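Local coordinates for HTH-type dhaKLM operon transcriptional activator DhaS (PDB 2IU5), which activates transcription of the dhaKLM operon, in complex with DhaQ and upon activation by dihydroxyacetone, by binding an inverted repeat at the operon's promoter as a TetR-family homodimer, at residues A70-D75 and L87-Y92; Y80-E85 and D123-D128. The protein carries 1 engineered substitution. One frame throughout, in Å; residues are numbered along the deposited sequence.

Overall arrangement
From the N terminus the chain runs through the helices of the tetR-type DNA-binding region into helix 57-73, whose last turn enters interaction 1. After a short linker, Y80-E85 opens helix 82-95. Just beyond it on the same helix, L87-Y92 packs back on A70-D75 and closes a small loop. Interaction 2 closes a much longer, almost wholly helical one when D123-D128, on helix 110-132, returns to Y80-E85. The two contacts cross, their segments alternating along the chain, and helix 82-95 serves both. Their centres lie about 11 Å apart, and I73 O sits 3.4 Å from E85 OE1. Interaction 1 joins helix 57-73 to helix 82-95, and interaction 2 joins the start of that helix to helix 110-132.

Interaction 1 (A70-D75 and L87-Y92); sequences AELIND and LLLLRY
L72 and Y92 meet because their first torsions turn the side chains differently: L72 has CG anti to its carbonyl carbon (chi1 -72°), whereas Y92 has CG anti to the backbone N (chi1 166°). The two side chains cross at about a right angle, and methyl CD1 of L72 settles over one face of the tyrosine ring. This is a CH-pi contact, with CD1 3.8 Å from the Y92 ring centroid and displaced toward the CB end, where Y92 CG is 3.5 Å away. The forked end of leucine suits the place, since each branch has its own neighbour. CD1 also touches L89 CD1 at 3.8 Å, while CD2 of L72 lies 4.1 Å from L88 CB. Beside it the buried I73 adds a lighter contact, its CD1 4.3 Å from L89 CD2.

Here the end of helix 57-73, the helix that links the DNA-binding part to the rest of the fold, packs against helix 82-95 of the C-terminal helical domain, with L72 CA and L89 CA 6.1 Å apart, the nearest CA pair of the two segments. On helix 110-132, W118 also touches L89. Tyrosine offers an apolar face to L72 and a hydroxyl beyond it that hydrogen-bonds to D68 and Y100. With no hydrogen bond joining the two segments, their cohesion rests on dispersion and the burial of hydrocarbon.

Interaction 2 (Y80-E85 and D123-D128); sequences YGWQNE and DKVIFD
W82 and V125 form the tightly packed half of a contact, in the all-helical C-terminal domain of this TetR-family protein, of the start of helix 82-95 and the two residues before it with helix 110-132. The tryptophan CG takes the crowded position between backbone N and carbonyl carbon (chi1 75°), and the indole lies against the valine. Both methyls of V125 face the ring: CG1 makes a CH-pi contact 3.9 Å from the centroid of the five-membered ring of W82, only 10° off its normal, and CG2 comes to 3.6 Å from W82 CD2. A beta-branched residue suits this place, as its two methyls spread over a flat surface. CG of Q83 covers the opposite face, L178 and L179 of helix 171-183 also touch the indole, and Q129 accepts from W82 NE1.

Beside this apolar packing lies a buried salt-bridge network. K124, bent at chi2 and chi4, brings NZ between two carboxylates, 3.0 Å from E85 OE1 and 2.7 Å from D128 OD2, meeting each oxygen on its syn side. Lysine suits the site because one ammonium can serve both acids, and its charge would ease the repulsion between E85 OE1 and D128 OD2. E85 OE2 is also hydrogen-bonded to N76 ND2.

The looser, partly exposed side belongs to Y80. Its ring edge merely approaches D128, with CD1 3.9 Å from D128 O, while its hydroxyl is hydrogen-bonded to Q129 and Q83 NE2, and K132 makes a cation-pi contact with the ring. Between the two regions sits G81, where a CB would run into E85 OE2. D128 OD2, already held by K124 NZ, also accepts from G81 N at 3.0 Å, from above the carboxylate plane, 58° out of it.

Interaction 1 (A70-D75 and L87-Y92)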
ATOM      1  N   ALA A  70      14.214   4.885 -13.244  1.00 21.68           N
ATOM      2  CA  ALA A  70      14.580   4.024 -14.382  1.00 21.07           C
ATOM      3  C   ALA A  70      16.045   3.600 -14.334  1.00 20.35           C
ATOM      4  O   ALA A  70      16.387   2.455 -14.636  1.00 21.81           O
ATOM      5  CB  ALA A  70      14.293   4.741 -15.689  1.00 21.04           C
ATOM      6  N   GLU A  71      16.917   4.530 -13.952  1.00 21.61           N
ATOM      7  CA  GLU A  71      18.334   4.243 -13.931  1.00 23.30           C
ATOM      8  C   GLU A  71      18.603   3.148 -12.919  1.00 22.29           C
ATOM      9  O   GLU A  71      19.410   2.248 -13.178  1.00 24.87           O
ATOM     10  CB  GLU A  71      19.138   5.500 -13.639  1.00 25.54           C
ATOM     11  CG  GLU A  71      19.183   6.405 -14.848  1.00 31.34           C
ATOM     12  CD  GLU A  71      20.331   7.391 -14.819  1.00 38.19           C
ATOM     13  OE1 GLU A  71      20.839   7.669 -13.704  1.00 39.46           O
ATOM     14  OE2 GLU A  71      20.704   7.871 -15.920  1.00 39.23           O
ATOM     15  N   LEU A  72      17.918   3.236 -11.782  1.00 22.58           N
ATOM     16  CA  LEU A  72      18.166   2.318 -10.674  1.00 23.34           C
ATOM     17  C   LEU A  72      17.604   0.937 -10.953  1.00 23.34           C
ATOM     18  O   LEU A  72      18.216  -0.074 -10.574  1.00 25.37           O
ATOM     19  CB  LEU A  72      17.588   2.870  -9.373  1.00 24.03           C
ATOM     20  CG  LEU A  72      18.360   4.068  -8.810  1.00 25.56           C
ATOM     21  CD1 LEU A  72      17.443   4.881  -7.911  1.00 26.19           C
ATOM     22  CD2 LEU A  72      19.624   3.657  -8.078  1.00 29.77           C
ATOM     23  N   ILE A  73      16.453   0.880 -11.608  1.00 21.85           N
ATOM     24  CA  ILE A  73      15.757  -0.397 -11.772  1.00 22.23           C
ATOM     25  C   ILE A  73      16.159  -1.061 -13.093  1.00 22.89           C
ATOM     26  O   ILE A  73      16.428  -2.259 -13.127  1.00 24.09           O
ATOM     27  CB  ILE A  73      14.233  -0.200 -11.597  1.00 21.83           C
ATOM     28  CG1 ILE A  73      13.912   0.274 -10.161  1.00 23.20           C
ATOM     29  CG2 ILE A  73      13.456  -1.471 -11.993  1.00 24.71           C
ATOM     30  CD1 ILE A  73      12.524   0.847 -10.035  1.00 28.08           C
ATOM     31  N   ASN A  74      16.216  -0.298 -14.182  1.00 21.85           N
ATOM     32  CA  ASN A  74      16.203  -0.892 -15.524  1.00 22.45           C
ATOM     33  C   ASN A  74      17.468  -0.678 -16.347  1.00 22.39           C
ATOM     34  O   ASN A  74      17.806  -1.494 -17.203  1.00 21.81           O
ATOM     35  CB  ASN A  74      15.010  -0.341 -16.322  1.00 22.66           C
ATOM     36  CG  ASN A  74      13.677  -0.631 -15.663  1.00 22.29           C
ATOM     37  OD1 ASN A  74      12.967   0.283 -15.266  1.00 24.27           O
ATOM     38  ND2 ASN A  74      13.334  -1.916 -15.552  1.00 24.74           N
ATOM     39  N   ASP A  75      18.166   0.421 -16.091  1.00 21.89           N
ATOM     40  CA  ASP A  75      19.211   0.842 -17.022  1.00 23.04           C
ATOM     41  C   ASP A  75      20.543   0.228 -16.630  1.00 23.25           C
ATOM     42  O   ASP A  75      21.422   0.891 -16.093  1.00 26.15           O
ATOM     43  CB  ASP A  75      19.292   2.365 -17.029  1.00 20.93           C
ATOM     44  CG  ASP A  75      20.109   2.902 -18.195  1.00 21.56           C
ATOM     45  OD1 ASP A  75      20.787   2.122 -18.910  1.00 22.51           O
ATOM     46  OD2 ASP A  75      20.053   4.142 -18.385  1.00 23.30           O
ATOM     47  N   LEU A  87      18.696  -3.128  -3.558  1.00 17.97           N
ATOM     48  CA  LEU A  87      19.647  -2.522  -2.618  1.00 17.90           C
ATOM     49  C   LEU A  87      19.966  -1.093  -3.039  1.00 18.28           C
ATOM     50  O   LEU A  87      19.914  -0.167  -2.224  1.00 19.92           O
ATOM     51  CB  LEU A  87      20.926  -3.343  -2.502  1.00 19.03           C
ATOM     52  CG  LEU A  87      21.997  -2.714  -1.610  1.00 18.74           C
ATOM     53  CD1 LEU A  87      21.458  -2.549  -0.187  1.00 19.48           C
ATOM     54  CD2 LEU A  87      23.245  -3.613  -1.660  1.00 20.81           C
ATOM     55  N   LEU A  88      20.298  -0.895  -4.306  1.00 18.62           N
ATOM     56  CA  LEU A  88      20.640   0.465  -4.749  1.00 21.26           C
ATOM     57  C   LEU A  88      19.469   1.434  -4.664  1.00 20.35           C
ATOM     58  O   LEU A  88      19.646   2.617  -4.341  1.00 21.36           O
ATOM     59  CB  LEU A  88      21.285   0.445  -6.132  1.00 22.64           C
ATOM     60  CG  LEU A  88      22.609  -0.343  -6.097  1.00 25.36           C
ATOM     61  CD1 LEU A  88      23.335  -0.232  -7.420  1.00 29.14           C
ATOM     62  CD2 LEU A  88      23.536   0.091  -4.941  1.00 28.68           C
ATOM     63  N   LEU A  89      18.269   0.957  -4.941  1.00 19.71           N
ATOM     64  CA  LEU A  89      17.088   1.790  -4.743  1.00 21.02           C
ATOM     65  C   LEU A  89      16.892   2.196  -3.276  1.00 20.14           C
ATOM     66  O   LEU A  89      16.641   3.380  -2.960  1.00 20.13           O
ATOM     67  CB  LEU A  89      15.884   1.031  -5.293  1.00 23.89           C
ATOM     68  CG  LEU A  89      14.566   1.768  -5.270  1.00 27.45           C
ATOM     69  CD1 LEU A  89      14.664   3.080  -6.028  1.00 31.19           C
ATOM     70  CD2 LEU A  89      13.453   0.892  -5.835  1.00 28.87           C
ATOM     71  N   LEU A  90      16.992   1.249  -2.343  1.00 18.68           N
ATOM     72  CA  LEU A  90      16.878   1.607  -0.929  1.00 18.99           C
ATOM     73  C   LEU A  90      17.956   2.607  -0.510  1.00 18.12           C
ATOM     74  O   LEU A  90      17.669   3.565   0.208  1.00 20.26           O
ATOM     75  CB  LEU A  90      16.935   0.361  -0.032  1.00 19.30           C
ATOM     76  CG  LEU A  90      15.767  -0.591  -0.280  1.00 21.00           C
ATOM     77  CD1 LEU A  90      15.951  -1.870   0.565  1.00 24.01           C
ATOM     78  CD2 LEU A  90      14.408   0.062   0.011  1.00 23.30           C
ATOM     79  N   ARG A  91      19.191   2.389  -0.943  1.00 18.82           N
ATOM     80  CA  ARG A  91      20.264   3.326  -0.660  1.00 18.50           C
ATOM     81  C   ARG A  91      19.993   4.712  -1.234  1.00 19.61           C
ATOM     82  O   ARG A  91      20.273   5.714  -0.581  1.00 19.76           O
ATOM     83  CB  ARG A  91      21.578   2.803  -1.217  1.00 20.42           C
ATOM     84  CG  ARG A  91      22.180   1.754  -0.332  1.00 22.01           C
ATOM     85  CD  ARG A  91      23.626   1.422  -0.686  1.00 21.54           C
ATOM     86  NE  ARG A  91      24.034   0.341   0.180  1.00 24.33           N
ATOM     87  CZ  ARG A  91      25.063  -0.454  -0.079  1.00 23.68           C
ATOM     88  NH1 ARG A  91      25.774  -0.263  -1.188  1.00 27.52           N
ATOM     89  NH2 ARG A  91      25.372  -1.420   0.764  1.00 26.31           N
ATOM     90  N   TYR A  92      19.459   4.777  -2.441  1.00 18.30           N
ATOM     91  CA  TYR A  92      19.137   6.046  -3.082  1.00 19.05           C
ATOM     92  C   TYR A  92      18.090   6.772  -2.267  1.00 20.17           C
ATOM     93  O   TYR A  92      18.189   7.989  -2.030  1.00 20.04           O
ATOM     94  CB  TYR A  92      18.621   5.757  -4.489  1.00 20.25           C
ATOM     95  CG  TYR A  92      17.925   6.937  -5.159  1.00 19.50           C
ATOM     96  CD1 TYR A  92      18.659   7.940  -5.787  1.00 20.78           C
ATOM     97  CD2 TYR A  92      16.536   7.029  -5.161  1.00 20.51           C
ATOM     98  CE1 TYR A  92      18.013   9.013  -6.403  1.00 22.02           C
ATOM     99  CE2 TYR A  92      15.881   8.085  -5.766  1.00 20.28           C
ATOM    100  CZ  TYR A  92      16.628   9.070  -6.381  1.00 22.33           C
ATOM    101  OH  TYR A  92      15.937  10.099  -6.967  1.00 24.10           O
TER

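Interaction 2 (Y80-E85 and D123-D128)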
ATOM      1  N   TYR A  80      21.108 -10.990 -13.907  1.00 22.56           N
ATOM      2  CA  TYR A  80      20.282 -11.270 -12.732  1.00 22.27           C
ATOM      3  C   TYR A  80      20.488 -10.186 -11.707  1.00 22.93           C
ATOM      4  O   TYR A  80      21.353 -10.259 -10.826  1.00 24.48           O
ATOM      5  CB  TYR A  80      20.460 -12.691 -12.166  1.00 23.53           C
ATOM      6  CG  TYR A  80      19.580 -13.048 -10.968  1.00 24.64           C
ATOM      7  CD1 TYR A  80      18.306 -13.584 -11.140  1.00 22.08           C
ATOM      8  CD2 TYR A  80      20.028 -12.846  -9.660  1.00 25.91           C
ATOM      9  CE1 TYR A  80      17.494 -13.914 -10.039  1.00 23.42           C
ATOM     10  CE2 TYR A  80      19.235 -13.168  -8.566  1.00 24.94           C
ATOM     11  CZ  TYR A  80      17.968 -13.702  -8.757  1.00 26.06           C
ATOM     12  OH  TYR A  80      17.194 -14.018  -7.659  1.00 25.82           O
ATOM     13  N   GLY A  81      19.663  -9.168 -11.853  1.00 20.04           N
ATOM     14  CA  GLY A  81      19.996  -7.924 -11.230  1.00 19.55           C
ATOM     15  C   GLY A  81      19.073  -7.459 -10.128  1.00 19.21           C
ATOM     16  O   GLY A  81      19.420  -6.503  -9.441  1.00 18.92           O
ATOM     17  N   TRP A  82      17.913  -8.085  -9.924  1.00 17.19           N
ATOM     18  CA  TRP A  82      16.917  -7.407  -9.110  1.00 18.28           C
ATOM     19  C   TRP A  82      17.348  -7.212  -7.664  1.00 17.20           C
ATOM     20  O   TRP A  82      16.979  -6.205  -7.055  1.00 18.95           O
ATOM     21  CB  TRP A  82      15.544  -8.033  -9.193  1.00 19.00           C
ATOM     22  CG  TRP A  82      15.321  -9.309  -8.458  1.00 18.10           C
ATOM     23  CD1 TRP A  82      15.355 -10.540  -8.997  1.00 18.23           C
ATOM     24  CD2 TRP A  82      15.023  -9.479  -7.058  1.00 18.66           C
ATOM     25  NE1 TRP A  82      15.096 -11.499  -8.028  1.00 17.51           N
ATOM     26  CE2 TRP A  82      14.890 -10.864  -6.834  1.00 19.26           C
ATOM     27  CE3 TRP A  82      14.861  -8.600  -5.983  1.00 18.74           C
ATOM     28  CZ2 TRP A  82      14.601 -11.400  -5.582  1.00 19.27           C
ATOM     29  CZ3 TRP A  82      14.565  -9.143  -4.723  1.00 19.44           C
ATOM     30  CH2 TRP A  82      14.441 -10.527  -4.542  1.00 19.96           C
ATOM     31  N   GLN A  83      18.119  -8.164  -7.130  1.00 17.56           N
ATOM     32  CA  GLN A  83      18.496  -8.041  -5.723  1.00 17.37           C
ATOM     33  C   GLN A  83      19.454  -6.864  -5.580  1.00 17.31           C
ATOM     34  O   GLN A  83      19.355  -6.105  -4.614  1.00 17.71           O
ATOM     35  CB  GLN A  83      19.110  -9.326  -5.158  1.00 16.45           C
ATOM     36  CG  GLN A  83      18.116 -10.482  -5.223  1.00 18.31           C
ATOM     37  CD  GLN A  83      18.581 -11.705  -4.482  1.00 21.60           C
ATOM     38  OE1 GLN A  83      19.246 -11.612  -3.443  1.00 24.79           O
ATOM     39  NE2 GLN A  83      18.230 -12.869  -5.015  1.00 22.52           N
ATOM     40  N   ASN A  84      20.373  -6.704  -6.531  1.00 17.46           N
ATOM     41  CA  ASN A  84      21.285  -5.546  -6.503  1.00 18.19           C
ATOM     42  C   ASN A  84      20.511  -4.249  -6.739  1.00 19.20           C
ATOM     43  O   ASN A  84      20.766  -3.224  -6.112  1.00 20.41           O
ATOM     44  CB  ASN A  84      22.388  -5.736  -7.559  1.00 19.85           C
ATOM     45  CG  ASN A  84      23.322  -6.887  -7.213  1.00 22.12           C
ATOM     46  OD1 ASN A  84      23.503  -7.175  -6.035  1.00 29.50           O
ATOM     47  ND2 ASN A  84      23.917  -7.546  -8.220  1.00 25.58           N
ATOM     48  N   GLU A  85      19.546  -4.277  -7.646  1.00 19.07           N
ATOM     49  CA  GLU A  85      18.764  -3.072  -7.906  1.00 18.97           C
ATOM     50  C   GLU A  85      17.946  -2.617  -6.712  1.00 18.08           C
ATOM     51  O   GLU A  85      17.870  -1.415  -6.398  1.00 20.96           O
ATOM     52  CB  GLU A  85      17.868  -3.301  -9.124  1.00 19.58           C
ATOM     53  CG  GLU A  85      18.742  -3.399 -10.352  1.00 22.01           C
ATOM     54  CD  GLU A  85      18.302  -4.464 -11.334  1.00 27.35           C
ATOM     55  OE1 GLU A  85      17.155  -4.958 -11.210  1.00 30.03           O
ATOM     56  OE2 GLU A  85      19.111  -4.801 -12.228  1.00 29.79           O
ATOM     57  N   ASP A 123       7.998  -6.176 -11.611  1.00 19.78           N
ATOM     58  CA  ASP A 123       7.983  -6.693 -12.972  1.00 19.80           C
ATOM     59  C   ASP A 123       9.390  -7.195 -13.304  1.00 19.66           C
ATOM     60  O   ASP A 123       9.522  -8.262 -13.902  1.00 20.55           O
ATOM     61  CB  ASP A 123       7.489  -5.613 -13.944  1.00 23.27           C
ATOM     62  CG  ASP A 123       5.971  -5.425 -13.874  1.00 25.30           C
ATOM     63  OD1 ASP A 123       5.297  -6.256 -13.229  1.00 32.03           O
ATOM     64  OD2 ASP A 123       5.459  -4.451 -14.458  1.00 31.11           O
ATOM     65  N   LYS A 124      10.396  -6.420 -12.901  1.00 19.27           N
ATOM     66  CA  LYS A 124      11.821  -6.792 -13.085  1.00 20.12           C
ATOM     67  C   LYS A 124      12.210  -8.061 -12.308  1.00 20.18           C
ATOM     68  O   LYS A 124      12.946  -8.910 -12.827  1.00 20.51           O
ATOM     69  CB  LYS A 124      12.700  -5.613 -12.653  1.00 23.18           C
ATOM     70  CG  LYS A 124      14.213  -5.829 -12.766  1.00 23.90           C
ATOM     71  CD  LYS A 124      14.605  -6.065 -14.197  1.00 26.96           C
ATOM     72  CE  LYS A 124      16.052  -5.628 -14.445  1.00 30.09           C
ATOM     73  NZ  LYS A 124      16.977  -6.549 -13.734  1.00 30.27           N
ATOM     74  N   VAL A 125      11.726  -8.188 -11.074  1.00 18.33           N
ATOM     75  CA  VAL A 125      11.930  -9.410 -10.288  1.00 19.68           C
ATOM     76  C   VAL A 125      11.431 -10.635 -11.040  1.00 19.60           C
ATOM     77  O   VAL A 125      12.140 -11.643 -11.200  1.00 18.41           O
ATOM     78  CB  VAL A 125      11.225  -9.271  -8.915  1.00 19.36           C
ATOM     79  CG1 VAL A 125      11.296 -10.573  -8.140  1.00 20.59           C
ATOM     80  CG2 VAL A 125      11.868  -8.152  -8.119  1.00 19.68           C
ATOM     81  N   ILE A 126      10.191 -10.553 -11.515  1.00 19.78           N
ATOM     82  CA  ILE A 126       9.607 -11.654 -12.277  1.00 21.18           C
ATOM     83  C   ILE A 126      10.429 -11.967 -13.533  1.00 19.77           C
ATOM     84  O   ILE A 126      10.771 -13.115 -13.766  1.00 21.36           O
ATOM     85  CB  ILE A 126       8.170 -11.297 -12.657  1.00 23.19           C
ATOM     86  CG1 ILE A 126       7.323 -11.167 -11.386  1.00 24.81           C
ATOM     87  CG2 ILE A 126       7.603 -12.343 -13.590  1.00 23.20           C
ATOM     88  CD1 ILE A 126       7.124 -12.462 -10.608  1.00 28.12           C
ATOM     89  N   PHE A 127      10.727 -10.935 -14.324  1.00 20.34           N
ATOM     90  CA  PHE A 127      11.558 -10.985 -15.552  1.00 20.64           C
ATOM     91  C   PHE A 127      12.846 -11.748 -15.246  1.00 20.51           C
ATOM     92  O   PHE A 127      13.192 -12.678 -15.953  1.00 20.92           O
ATOM     93  CB  PHE A 127      11.877  -9.521 -15.909  1.00 23.36           C
ATOM     94  CG  PHE A 127      12.590  -9.262 -17.226  1.00 24.71           C
ATOM     95  CD1 PHE A 127      11.968  -9.480 -18.451  1.00 26.35           C
ATOM     96  CD2 PHE A 127      13.891  -8.779 -17.226  1.00 23.44           C
ATOM     97  CE1 PHE A 127      12.648  -9.225 -19.647  1.00 27.95           C
ATOM     98  CE2 PHE A 127      14.570  -8.522 -18.402  1.00 26.58           C
ATOM     99  CZ  PHE A 127      13.946  -8.746 -19.619  1.00 24.89           C
ATOM    100  N   ASP A 128      13.542 -11.334 -14.181  1.00 19.67           N
ATOM    101  CA  ASP A 128      14.851 -11.924 -13.885  1.00 18.77           C
ATOM    102  C   ASP A 128      14.715 -13.360 -13.389  1.00 18.22           C
ATOM    103  O   ASP A 128      15.511 -14.227 -13.725  1.00 19.21           O
ATOM    104  CB  ASP A 128      15.595 -11.120 -12.818  1.00 18.41           C
ATOM    105  CG  ASP A 128      16.165  -9.812 -13.331  1.00 19.12           C
ATOM    106  OD1 ASP A 128      16.096  -9.540 -14.548  1.00 23.63           O
ATOM    107  OD2 ASP A 128      16.707  -9.001 -12.526  1.00 23.99           O
TER